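Local coordinates for beta-hexosaminidase (Neisseria gonorrhoeae, PDB 6JTJ), which probably cleaves terminal beta-1,4-linked N-acetylglucosamine from peptide-linked peptidoglycan fragments, so that cell-wall material can be recycled, at residues K86-T89 with A90-A94; R113-G117 with F118-P122; K278-R282 with R283-F287. One frame throughout, in Å; residues are numbered along the deposited sequence.

Contact 1 of 3, residues K86-T89 with A90-A94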
ATOM      1  N   LYS C  86     -26.652 -10.569  -4.815  1.00 48.15           N
ATOM      2  CA  LYS C  86     -27.997  -9.998  -4.922  1.00 48.17           C
ATOM      3  C   LYS C  86     -28.854 -10.328  -3.715  1.00 47.84           C
ATOM      4  O   LYS C  86     -29.580  -9.479  -3.222  1.00 47.87           O
ATOM      5  CB  LYS C  86     -28.688 -10.494  -6.183  1.00 46.67           C
ATOM      6  CG  LYS C  86     -28.121  -9.885  -7.449  1.00 45.33           C
ATOM      7  CD  LYS C  86     -28.603 -10.629  -8.683  1.00 45.67           C
ATOM      8  CE  LYS C  86     -28.461  -9.765  -9.915  1.00 45.43           C
ATOM      9  NZ  LYS C  86     -28.523 -10.556 -11.168  1.00 46.85           N
ATOM     10  N   THR C  87     -28.766 -11.567  -3.255  1.00 47.97           N
ATOM     11  CA  THR C  87     -29.499 -12.001  -2.072  1.00 49.86           C
ATOM     12  C   THR C  87     -29.016 -11.238  -0.842  1.00 46.72           C
ATOM     13  O   THR C  87     -29.814 -10.791  -0.019  1.00 42.28           O
ATOM     14  CB  THR C  87     -29.289 -13.509  -1.827  1.00 52.42           C
ATOM     15  OG1 THR C  87     -29.501 -14.217  -3.051  1.00 56.99           O
ATOM     16  CG2 THR C  87     -30.242 -14.029  -0.789  1.00 53.30           C
ATOM     17  N   LEU C  88     -27.700 -11.090  -0.740  1.00 44.50           N
ATOM     18  CA  LEU C  88     -27.107 -10.350   0.354  1.00 45.03           C
ATOM     19  C   LEU C  88     -27.556  -8.888   0.367  1.00 43.53           C
ATOM     20  O   LEU C  88     -27.957  -8.378   1.404  1.00 46.73           O
ATOM     21  CB  LEU C  88     -25.578 -10.436   0.292  1.00 46.65           C
ATOM     22  CG  LEU C  88     -24.816  -9.623   1.327  1.00 46.83           C
ATOM     23  CD1 LEU C  88     -25.264 -10.005   2.726  1.00 49.28           C
ATOM     24  CD2 LEU C  88     -23.314  -9.825   1.157  1.00 50.68           C
ATOM     25  N   THR C  89     -27.485  -8.209  -0.771  1.00 41.75           N
ATOM     26  CA  THR C  89     -27.834  -6.793  -0.796  1.00 42.93           C
ATOM     27  C   THR C  89     -29.324  -6.617  -0.532  1.00 45.72           C
ATOM     28  O   THR C  89     -29.729  -5.670   0.131  1.00 46.74           O
ATOM     29  CB  THR C  89     -27.416  -6.087  -2.105  1.00 40.20           C
ATOM     30  OG1 THR C  89     -27.985  -6.745  -3.236  1.00 42.26           O
ATOM     31  CG2 THR C  89     -25.892  -6.081  -2.254  1.00 43.13           C
ATOM     32  N   ALA C  90     -30.133  -7.539  -1.050  1.00 50.84           N
ATOM     33  CA  ALA C  90     -31.573  -7.461  -0.862  1.00 49.43           C
ATOM     34  C   ALA C  90     -31.918  -7.579   0.616  1.00 49.58           C
ATOM     35  O   ALA C  90     -32.675  -6.766   1.139  1.00 50.92           O
ATOM     36  CB  ALA C  90     -32.278  -8.537  -1.661  1.00 53.32           C
ATOM     37  N   GLU C  91     -31.337  -8.560   1.297  1.00 48.88           N
ATOM     38  CA  GLU C  91     -31.630  -8.738   2.713  1.00 51.43           C
ATOM     39  C   GLU C  91     -31.099  -7.582   3.569  1.00 50.98           C
ATOM     40  O   GLU C  91     -31.696  -7.249   4.575  1.00 45.93           O
ATOM     41  CB  GLU C  91     -31.158 -10.111   3.226  1.00 55.33           C
ATOM     42  CG  GLU C  91     -29.661 -10.294   3.379  1.00 59.17           C
ATOM     43  CD  GLU C  91     -29.286 -11.682   3.865  1.00 63.58           C
ATOM     44  OE1 GLU C  91     -30.155 -12.332   4.458  1.00 64.37           O
ATOM     45  OE2 GLU C  91     -28.137 -12.147   3.658  1.00 61.59           O
ATOM     46  N   ILE C  92     -29.993  -6.962   3.166  1.00 49.11           N
ATOM     47  CA  ILE C  92     -29.527  -5.749   3.840  1.00 47.09           C
ATOM     48  C   ILE C  92     -30.541  -4.618   3.680  1.00 45.76           C
ATOM     49  O   ILE C  92     -30.838  -3.904   4.636  1.00 46.58           O
ATOM     50  CB  ILE C  92     -28.147  -5.288   3.298  1.00 48.02           C
ATOM     51  CG1 ILE C  92     -27.052  -6.235   3.799  1.00 49.00           C
ATOM     52  CG2 ILE C  92     -27.832  -3.858   3.723  1.00 45.82           C
ATOM     53  CD1 ILE C  92     -25.761  -6.169   3.010  1.00 50.16           C
ATOM     54  N   LYS C  93     -31.033  -4.441   2.466  1.00 43.69           N
ATOM     55  CA  LYS C  93     -31.957  -3.357   2.161  1.00 47.70           C
ATOM     56  C   LYS C  93     -33.313  -3.558   2.837  1.00 51.94           C
ATOM     57  O   LYS C  93     -33.966  -2.592   3.226  1.00 51.36           O
ATOM     58  CB  LYS C  93     -32.137  -3.206   0.648  1.00 46.04           C
ATOM     59  CG  LYS C  93     -30.852  -2.835  -0.081  1.00 49.46           C
ATOM     60  CD  LYS C  93     -31.078  -1.867  -1.230  1.00 51.15           C
ATOM     61  CE  LYS C  93     -29.771  -1.205  -1.682  1.00 53.00           C
ATOM     62  NZ  LYS C  93     -29.338  -0.029  -0.848  1.00 49.51           N
ATOM     63  N   ALA C  94     -33.725  -4.816   2.982  1.00 54.18           N
ATOM     64  CA  ALA C  94     -35.027  -5.143   3.571  1.00 52.07           C
ATOM     65  C   ALA C  94     -35.143  -4.785   5.051  1.00 52.86           C
ATOM     66  O   ALA C  94     -36.248  -4.690   5.569  1.00 54.19           O
ATOM     67  CB  ALA C  94     -35.331  -6.622   3.369  1.00 52.84           C
TER

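Contact 2 of 3, residues R113-G117 with F118-P122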
ATOM      1  N   ARG C 113     -12.982  -5.702  -5.839  1.00 24.03           N
ATOM      2  CA  ARG C 113     -13.346  -6.747  -4.877  1.00 26.38           C
ATOM      3  C   ARG C 113     -13.962  -7.974  -5.526  1.00 27.61           C
ATOM      4  O   ARG C 113     -13.634  -9.105  -5.175  1.00 30.91           O
ATOM      5  CB  ARG C 113     -14.327  -6.209  -3.828  1.00 25.79           C
ATOM      6  CG  ARG C 113     -13.841  -5.024  -3.021  1.00 25.23           C
ATOM      7  CD  ARG C 113     -12.429  -5.196  -2.481  1.00 25.40           C
ATOM      8  NE  ARG C 113     -12.066  -4.026  -1.688  1.00 25.30           N
ATOM      9  CZ  ARG C 113     -10.821  -3.581  -1.490  1.00 24.53           C
ATOM     10  NH1 ARG C 113      -9.773  -4.200  -2.024  1.00 24.69           N
ATOM     11  NH2 ARG C 113     -10.629  -2.489  -0.763  1.00 22.93           N
ATOM     12  N   PHE C 114     -14.842  -7.734  -6.478  1.00 28.26           N
ATOM     13  CA  PHE C 114     -15.685  -8.776  -7.037  1.00 28.72           C
ATOM     14  C   PHE C 114     -15.188  -9.093  -8.440  1.00 28.49           C
ATOM     15  O   PHE C 114     -15.279  -8.264  -9.339  1.00 25.76           O
ATOM     16  CB  PHE C 114     -17.165  -8.335  -7.120  1.00 25.87           C
ATOM     17  CG  PHE C 114     -17.730  -7.788  -5.852  1.00 25.47           C
ATOM     18  CD1 PHE C 114     -17.277  -8.199  -4.616  1.00 27.12           C
ATOM     19  CD2 PHE C 114     -18.737  -6.845  -5.901  1.00 26.40           C
ATOM     20  CE1 PHE C 114     -17.829  -7.688  -3.453  1.00 27.38           C
ATOM     21  CE2 PHE C 114     -19.298  -6.332  -4.740  1.00 25.46           C
ATOM     22  CZ  PHE C 114     -18.842  -6.749  -3.518  1.00 26.63           C
ATOM     23  N   ILE C 115     -14.688 -10.309  -8.625  1.00 30.95           N
ATOM     24  CA  ILE C 115     -14.042 -10.684  -9.876  1.00 32.99           C
ATOM     25  C   ILE C 115     -14.948 -11.586 -10.721  1.00 35.25           C
ATOM     26  O   ILE C 115     -15.320 -11.214 -11.829  1.00 34.05           O
ATOM     27  CB  ILE C 115     -12.706 -11.393  -9.595  1.00 32.66           C
ATOM     28  CG1 ILE C 115     -11.759 -10.440  -8.874  1.00 33.96           C
ATOM     29  CG2 ILE C 115     -12.082 -11.929 -10.874  1.00 31.59           C
ATOM     30  CD1 ILE C 115     -11.415  -9.155  -9.617  1.00 32.63           C
ATOM     31  N   GLU C 116     -15.310 -12.754 -10.190  1.00 41.61           N
ATOM     32  CA  GLU C 116     -16.057 -13.744 -10.973  1.00 47.44           C
ATOM     33  C   GLU C 116     -17.436 -13.232 -11.368  1.00 43.95           C
ATOM     34  O   GLU C 116     -18.214 -12.816 -10.522  1.00 46.17           O
ATOM     35  CB  GLU C 116     -16.191 -15.059 -10.207  1.00 54.89           C
ATOM     36  CG  GLU C 116     -16.785 -16.190 -11.046  1.00 62.92           C
ATOM     37  CD  GLU C 116     -17.216 -17.402 -10.234  1.00 69.35           C
ATOM     38  OE1 GLU C 116     -17.236 -18.537 -10.785  1.00 76.36           O
ATOM     39  OE2 GLU C 116     -17.564 -17.228  -9.049  1.00 72.40           O
ATOM     40  N   GLY C 117     -17.720 -13.240 -12.666  1.00 41.28           N
ATOM     41  CA  GLY C 117     -18.997 -12.773 -13.183  1.00 40.84           C
ATOM     42  C   GLY C 117     -19.018 -11.294 -13.514  1.00 41.52           C
ATOM     43  O   GLY C 117     -20.020 -10.791 -14.028  1.00 37.74           O
ATOM     44  N   PHE C 118     -17.906 -10.595 -13.256  1.00 37.71           N
ATOM     45  CA  PHE C 118     -17.784  -9.168 -13.566  1.00 34.49           C
ATOM     46  C   PHE C 118     -16.788  -9.001 -14.687  1.00 32.79           C
ATOM     47  O   PHE C 118     -15.874  -9.808 -14.836  1.00 38.71           O
ATOM     48  CB  PHE C 118     -17.300  -8.387 -12.314  1.00 32.74           C
ATOM     49  CG  PHE C 118     -18.381  -8.120 -11.308  1.00 29.53           C
ATOM     50  CD1 PHE C 118     -18.769  -9.094 -10.410  1.00 28.56           C
ATOM     51  CD2 PHE C 118     -19.007  -6.878 -11.258  1.00 30.19           C
ATOM     52  CE1 PHE C 118     -19.781  -8.854  -9.499  1.00 28.29           C
ATOM     53  CE2 PHE C 118     -20.013  -6.621 -10.338  1.00 30.41           C
ATOM     54  CZ  PHE C 118     -20.407  -7.610  -9.461  1.00 29.27           C
ATOM     55  N   THR C 119     -16.924  -7.937 -15.460  1.00 31.43           N
ATOM     56  CA  THR C 119     -15.873  -7.534 -16.369  1.00 32.17           C
ATOM     57  C   THR C 119     -14.661  -7.127 -15.533  1.00 34.01           C
ATOM     58  O   THR C 119     -14.812  -6.410 -14.547  1.00 29.00           O
ATOM     59  CB  THR C 119     -16.279  -6.317 -17.187  1.00 34.24           C
ATOM     60  OG1 THR C 119     -17.476  -6.629 -17.871  1.00 38.24           O
ATOM     61  CG2 THR C 119     -15.217  -5.929 -18.196  1.00 32.20           C
ATOM     62  N   ARG C 120     -13.472  -7.603 -15.922  1.00 33.37           N
ATOM     63  CA  ARG C 120     -12.238  -7.200 -15.260  1.00 31.93           C
ATOM     64  C   ARG C 120     -11.907  -5.776 -15.663  1.00 28.11           C
ATOM     65  O   ARG C 120     -11.844  -5.458 -16.835  1.00 34.07           O
ATOM     66  CB  ARG C 120     -11.093  -8.146 -15.623  1.00 32.51           C
ATOM     67  CG  ARG C 120      -9.868  -7.998 -14.732  1.00 32.95           C
ATOM     68  CD  ARG C 120     -10.104  -8.609 -13.361  1.00 32.49           C
ATOM     69  NE  ARG C 120      -8.895  -8.562 -12.541  1.00 35.25           N
ATOM     70  CZ  ARG C 120      -8.481  -7.522 -11.819  1.00 35.34           C
ATOM     71  NH1 ARG C 120      -9.184  -6.393 -11.778  1.00 37.20           N
ATOM     72  NH2 ARG C 120      -7.345  -7.614 -11.128  1.00 33.99           N
ATOM     73  N   LEU C 121     -11.709  -4.910 -14.681  1.00 26.93           N
ATOM     74  CA  LEU C 121     -11.499  -3.489 -14.934  1.00 26.05           C
ATOM     75  C   LEU C 121     -10.012  -3.159 -15.014  1.00 24.89           C
ATOM     76  O   LEU C 121      -9.217  -3.717 -14.258  1.00 26.25           O
ATOM     77  CB  LEU C 121     -12.138  -2.661 -13.823  1.00 24.99           C
ATOM     78  CG  LEU C 121     -13.642  -2.842 -13.638  1.00 25.93           C
ATOM     79  CD1 LEU C 121     -14.064  -2.321 -12.277  1.00 26.98           C
ATOM     80  CD2 LEU C 121     -14.421  -2.153 -14.741  1.00 27.17           C
ATOM     81  N   PRO C 122      -9.643  -2.242 -15.906  1.00 22.87           N
ATOM     82  CA  PRO C 122      -8.262  -1.864 -16.006  1.00 23.13           C
ATOM     83  C   PRO C 122      -7.894  -0.931 -14.885  1.00 22.85           C
ATOM     84  O   PRO C 122      -8.779  -0.269 -14.332  1.00 22.38           O
ATOM     85  CB  PRO C 122      -8.214  -1.087 -17.321  1.00 23.84           C
ATOM     86  CG  PRO C 122      -9.576  -0.466 -17.416  1.00 22.60           C
ATOM     87  CD  PRO C 122     -10.476  -1.550 -16.911  1.00 23.23           C
TER
HETATM   88  O   HOH W   1     -13.653  -9.951 -13.267  1.00 35.85           O

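Contact 3 of 3, residues K278-R282 with R283-F287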
ATOM      1  N   LYS C 278     -13.048  21.479   7.309  1.00 31.75           N
ATOM      2  CA  LYS C 278     -14.034  22.551   7.433  1.00 33.68           C
ATOM      3  C   LYS C 278     -13.578  23.788   6.711  1.00 35.81           C
ATOM      4  O   LYS C 278     -14.282  24.328   5.873  1.00 40.44           O
ATOM      5  CB  LYS C 278     -14.321  22.864   8.902  1.00 34.17           C
ATOM      6  CG  LYS C 278     -15.037  21.723   9.596  1.00 36.80           C
ATOM      7  CD  LYS C 278     -15.421  22.074  11.019  1.00 37.66           C
ATOM      8  CE  LYS C 278     -16.207  20.930  11.621  1.00 39.25           C
ATOM      9  NZ  LYS C 278     -16.320  21.062  13.091  1.00 40.65           N
ATOM     10  N   GLN C 279     -12.381  24.232   7.024  1.00 37.28           N
ATOM     11  CA  GLN C 279     -11.905  25.480   6.494  1.00 41.04           C
ATOM     12  C   GLN C 279     -11.602  25.352   4.989  1.00 38.26           C
ATOM     13  O   GLN C 279     -12.022  26.203   4.194  1.00 38.83           O
ATOM     14  CB  GLN C 279     -10.709  25.945   7.354  1.00 46.26           C
ATOM     15  CG  GLN C 279      -9.971  27.200   6.932  1.00 53.95           C
ATOM     16  CD  GLN C 279      -8.789  27.519   7.844  1.00 59.82           C
ATOM     17  OE1 GLN C 279      -8.747  27.103   9.009  1.00 61.42           O
ATOM     18  NE2 GLN C 279      -7.817  28.249   7.308  1.00 59.82           N
ATOM     19  N   ILE C 280     -10.895  24.293   4.587  1.00 33.79           N
ATOM     20  CA  ILE C 280     -10.494  24.174   3.185  1.00 30.95           C
ATOM     21  C   ILE C 280     -11.565  23.502   2.337  1.00 28.92           C
ATOM     22  O   ILE C 280     -12.060  24.098   1.394  1.00 27.23           O
ATOM     23  CB  ILE C 280      -9.115  23.492   3.040  1.00 31.26           C
ATOM     24  CG1 ILE C 280      -8.029  24.419   3.612  1.00 31.73           C
ATOM     25  CG2 ILE C 280      -8.787  23.222   1.586  1.00 30.39           C
ATOM     26  CD1 ILE C 280      -6.718  23.736   3.935  1.00 32.08           C
ATOM     27  N   LEU C 281     -11.949  22.275   2.682  1.00 26.60           N
ATOM     28  CA  LEU C 281     -12.901  21.539   1.855  1.00 24.74           C
ATOM     29  C   LEU C 281     -14.322  22.126   1.868  1.00 23.83           C
ATOM     30  O   LEU C 281     -14.918  22.296   0.815  1.00 23.03           O
ATOM     31  CB  LEU C 281     -12.924  20.050   2.254  1.00 24.62           C
ATOM     32  CG  LEU C 281     -13.798  19.118   1.417  1.00 24.41           C
ATOM     33  CD1 LEU C 281     -13.517  19.247  -0.072  1.00 23.97           C
ATOM     34  CD2 LEU C 281     -13.615  17.668   1.876  1.00 23.89           C
ATOM     35  N   ARG C 282     -14.880  22.393   3.046  1.00 25.31           N
ATOM     36  CA  ARG C 282     -16.226  22.972   3.136  1.00 28.83           C
ATOM     37  C   ARG C 282     -16.226  24.435   2.714  1.00 32.61           C
ATOM     38  O   ARG C 282     -16.888  24.801   1.750  1.00 35.72           O
ATOM     39  CB  ARG C 282     -16.810  22.857   4.554  1.00 28.70           C
ATOM     40  CG  ARG C 282     -17.133  21.454   5.042  1.00 28.23           C
ATOM     41  CD  ARG C 282     -18.260  20.826   4.258  1.00 27.25           C
ATOM     42  NE  ARG C 282     -18.608  19.525   4.802  1.00 26.51           N
ATOM     43  CZ  ARG C 282     -19.129  18.515   4.106  1.00 24.91           C
ATOM     44  NH1 ARG C 282     -19.375  18.615   2.812  1.00 23.46           N
ATOM     45  NH2 ARG C 282     -19.437  17.385   4.732  1.00 25.78           N
ATOM     46  N   ARG C 283     -15.486  25.266   3.441  1.00 36.66           N
ATOM     47  CA  ARG C 283     -15.571  26.715   3.252  1.00 42.95           C
ATOM     48  C   ARG C 283     -14.955  27.187   1.951  1.00 42.53           C
ATOM     49  O   ARG C 283     -15.606  27.847   1.164  1.00 44.03           O
ATOM     50  CB  ARG C 283     -14.897  27.490   4.398  1.00 48.84           C
ATOM     51  CG  ARG C 283     -15.797  28.578   4.938  1.00 55.37           C
ATOM     52  CD  ARG C 283     -15.110  29.768   5.520  1.00 61.22           C
ATOM     53  NE  ARG C 283     -13.877  29.595   6.261  1.00 65.94           N
ATOM     54  CZ  ARG C 283     -12.670  29.670   5.713  1.00 65.49           C
ATOM     55  NH1 ARG C 283     -12.530  29.827   4.394  1.00 64.77           N
ATOM     56  NH2 ARG C 283     -11.610  29.547   6.485  1.00 64.54           N
ATOM     57  N   ASP C 284     -13.684  26.876   1.758  1.00 38.88           N
ATOM     58  CA  ASP C 284     -12.941  27.382   0.626  1.00 39.50           C
ATOM     59  C   ASP C 284     -13.372  26.714  -0.690  1.00 38.60           C
ATOM     60  O   ASP C 284     -13.588  27.394  -1.696  1.00 39.49           O
ATOM     61  CB  ASP C 284     -11.461  27.187   0.896  1.00 44.30           C
ATOM     62  CG  ASP C 284     -10.592  28.048   0.035  1.00 52.11           C
ATOM     63  OD1 ASP C 284     -10.982  28.342  -1.115  1.00 59.54           O
ATOM     64  OD2 ASP C 284      -9.482  28.391   0.492  1.00 57.69           O
ATOM     65  N   ILE C 285     -13.516  25.389  -0.684  1.00 32.51           N
ATOM     66  CA  ILE C 285     -13.859  24.665  -1.900  1.00 28.22           C
ATOM     67  C   ILE C 285     -15.373  24.640  -2.156  1.00 26.66           C
ATOM     68  O   ILE C 285     -15.804  24.537  -3.307  1.00 25.65           O
ATOM     69  CB  ILE C 285     -13.255  23.234  -1.893  1.00 27.90           C
ATOM     70  CG1 ILE C 285     -11.734  23.341  -1.964  1.00 28.37           C
ATOM     71  CG2 ILE C 285     -13.780  22.383  -3.047  1.00 26.15           C
ATOM     72  CD1 ILE C 285     -10.990  22.069  -1.653  1.00 29.08           C
ATOM     73  N   GLY C 286     -16.172  24.706  -1.101  1.00 25.18           N
ATOM     74  CA  GLY C 286     -17.633  24.707  -1.244  1.00 25.16           C
ATOM     75  C   GLY C 286     -18.255  23.332  -1.376  1.00 24.05           C
ATOM     76  O   GLY C 286     -19.392  23.201  -1.827  1.00 24.69           O
ATOM     77  N   PHE C 287     -17.528  22.294  -0.967  1.00 23.30           N
ATOM     78  CA  PHE C 287     -18.017  20.925  -1.106  1.00 22.27           C
ATOM     79  C   PHE C 287     -19.190  20.673  -0.155  1.00 22.70           C
ATOM     80  O   PHE C 287     -19.091  20.917   1.040  1.00 21.82           O
ATOM     81  CB  PHE C 287     -16.861  19.935  -0.832  1.00 21.87           C
ATOM     82  CG  PHE C 287     -17.260  18.496  -0.896  1.00 20.28           C
ATOM     83  CD1 PHE C 287     -17.696  17.928  -2.088  1.00 21.03           C
ATOM     84  CD2 PHE C 287     -17.197  17.692   0.235  1.00 20.21           C
ATOM     85  CE1 PHE C 287     -18.040  16.572  -2.149  1.00 20.80           C
ATOM     86  CE2 PHE C 287     -17.535  16.346   0.181  1.00 19.71           C
ATOM     87  CZ  PHE C 287     -17.976  15.791  -1.007  1.00 19.57           C
TER
HETATM   88  O   HOH W   2     -19.316  23.612   1.784  1.00 30.00           O

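Contact 1 of 3, residues K86-T89 with A90-A94
L88 and I92, one helical turn apart, cross obliquely, with the branch end of one against the tip of the other. The CD1 methyls meet at 3.9 Å between L88 CD1 and I92 CD1, and L88 CG stands 4.0 Å from the same I92 CD1. L88 can make this contact because its CG is swung anti to the backbone N (chi1 176°), while I92 CG1 runs back beside its own backbone N and over the carbonyl oxygen of L88. On another flank of L88 comes E91. Its CG takes the crowded position between backbone N and carbonyl carbon (chi1 73°), which lays the otherwise extended chain back along the preceding turn: E91 CG lies 3.2 Å from L88 O, and E91 OE2 passes 3.7 Å from L88 CD1. The carboxylate is held from outside by a salt bridge with R55 and by the backbone N of L56. K93 starts over the T89 carbonyl, with K93 CG 3.1 Å from T89 O, then bends at chi2 and chi4 and delivers its ammonium to D160 and to the carbonyl of L100. The T89 hydroxyl, buried, is satisfied by the carbonyl of C157, with a weak second bond to that of L85. Beneath the side chains, A90, E91, I92 and K93 each donate their N-H to the carbonyl four residues earlier; the bond from K93 N to T89 O spans 2.9 Å. T89 and I92 face I102 on strand 101-108, and L88 packs on I51. This is regular alpha-helical i, i+4 packing on an amphipathic helix, the connecting helix of the beta-alpha-beta unit formed by strand 69-74, helix 82-94 and strand 101-108 in the TIM-barrel fold of family 3 glycosidases.

Contact 2 of 3, residues R113-G117 with F118-P122
F118 lays its ring under the side chain of F114, and from CB outward its atoms pass from I115 O to the carbonyl, the methylene and then the ring of F114. F118 CB sits 3.5 Å from I115 O. Because CG is anti to the carbonyl carbon (chi1 -79°), the ring is directed back toward F114, with F118 CG 3.7 Å from the carbonyl oxygen F114 O. CD1 and CE1 then slide beneath the F114 methylene: F114 CB stands 3.6 Å from F118 CE1, over the ring face in a CH-pi contact. At the tip, F118 CZ comes within 4.0 Å of F114 CD2; the two rings are oblique, their planes at 46°. Beyond the pair, F118 rests on E153 and L154 of helix 136-155, while F114 stacks on F79.

The backbone of F118 closes the turn, its N donating to I115 O at 3.0 Å, and a water donates to both I115 O and F118 O. Farther along, I115 CD1 sits over one face of the R120 guanidinium, toward its rim, 3.9 Å from R120 NE, and R120 NH1 bonds the G109 carbonyl and Q112.

I115 to F118 form a type II beta turn, with G117 at the third position where positive phi favours glycine. The turn starts two residues after R113, predicted to bind substrate, which forms salt bridges with D105 and with D221 and E219 of the second subunit.

Contact 3 of 3, residues K278-R282 with R283-F287
R283 begins the second segment with its N bonded to K278 O, five residues back, at 2.9 Å. Its side chain is modelled beside that of Q279 but too close to it, so the detail at its guanidinium end is doubtful. D284 repeats the i+5 pattern, its N donating to Q279 O, while its carboxylate leaves the contact for a salt bridge with R245. I285 N completes the series on I280 O at 2.8 Å, approaching nearly along the C=O axis. The I285 side chain lies against the turn before it: CD1 touches I280 CG2 and L281 CD1, each at 4.1 Å, and the residue also packs on S248 of helix 242-249 and F212 of strand 208-212. At G286 phi turns positive (84°), a conformation suited to glycine; its N makes a weak bond to R282 O. F287 N reaches back to L281 O at 3.2 Å. CG is anti to the backbone N (chi1 178°), which sets the ring alongside L281, with F287 CB 3.5 Å from L281 CD1. R282 bends at chi2 and brings its guanidinium across to F287. R282 NH1 gives a straight bond to F287 O at 2.9 Å; the oxygen lies in the guanidinium plane, but the donor stands above the carbonyl plane. A water donates to both R282 O and F287 O. R282 NH1 also reaches the G289 carbonyl, and NH2 forms a salt bridge with D320. Such i+5 bonds mark a pi-type widening, here at the C-terminal end of helix 274-284, where G286 is the first residue to leave helical backbone angles and the chain turns into strand 290-295, which carries D294, the predicted nucleophile, in the TIM-barrel fold.

Overall arrangement
From the N terminus the three contacts follow in series, each within one unbroken stretch of chain, and none nests in or crosses another. Contact 1 lies on helix 82-94, which returns the chain from strand 69-74 to strand 101-108. Contact 2 comes after the short strand 111-112 and closes a tight turn in the loop that leads to helix 124-134; its nearest atoms are about 7 Å from contact 1. Contact 3 ends helix 274-284 ahead of strand 290-295, across the centre of the chain, its centre about 36 Å from that of contact 1 and 35 Å from that of contact 2. Parallel strands 69-74, 47-49, 321-323 and 290-295, paired in that order, join both sides.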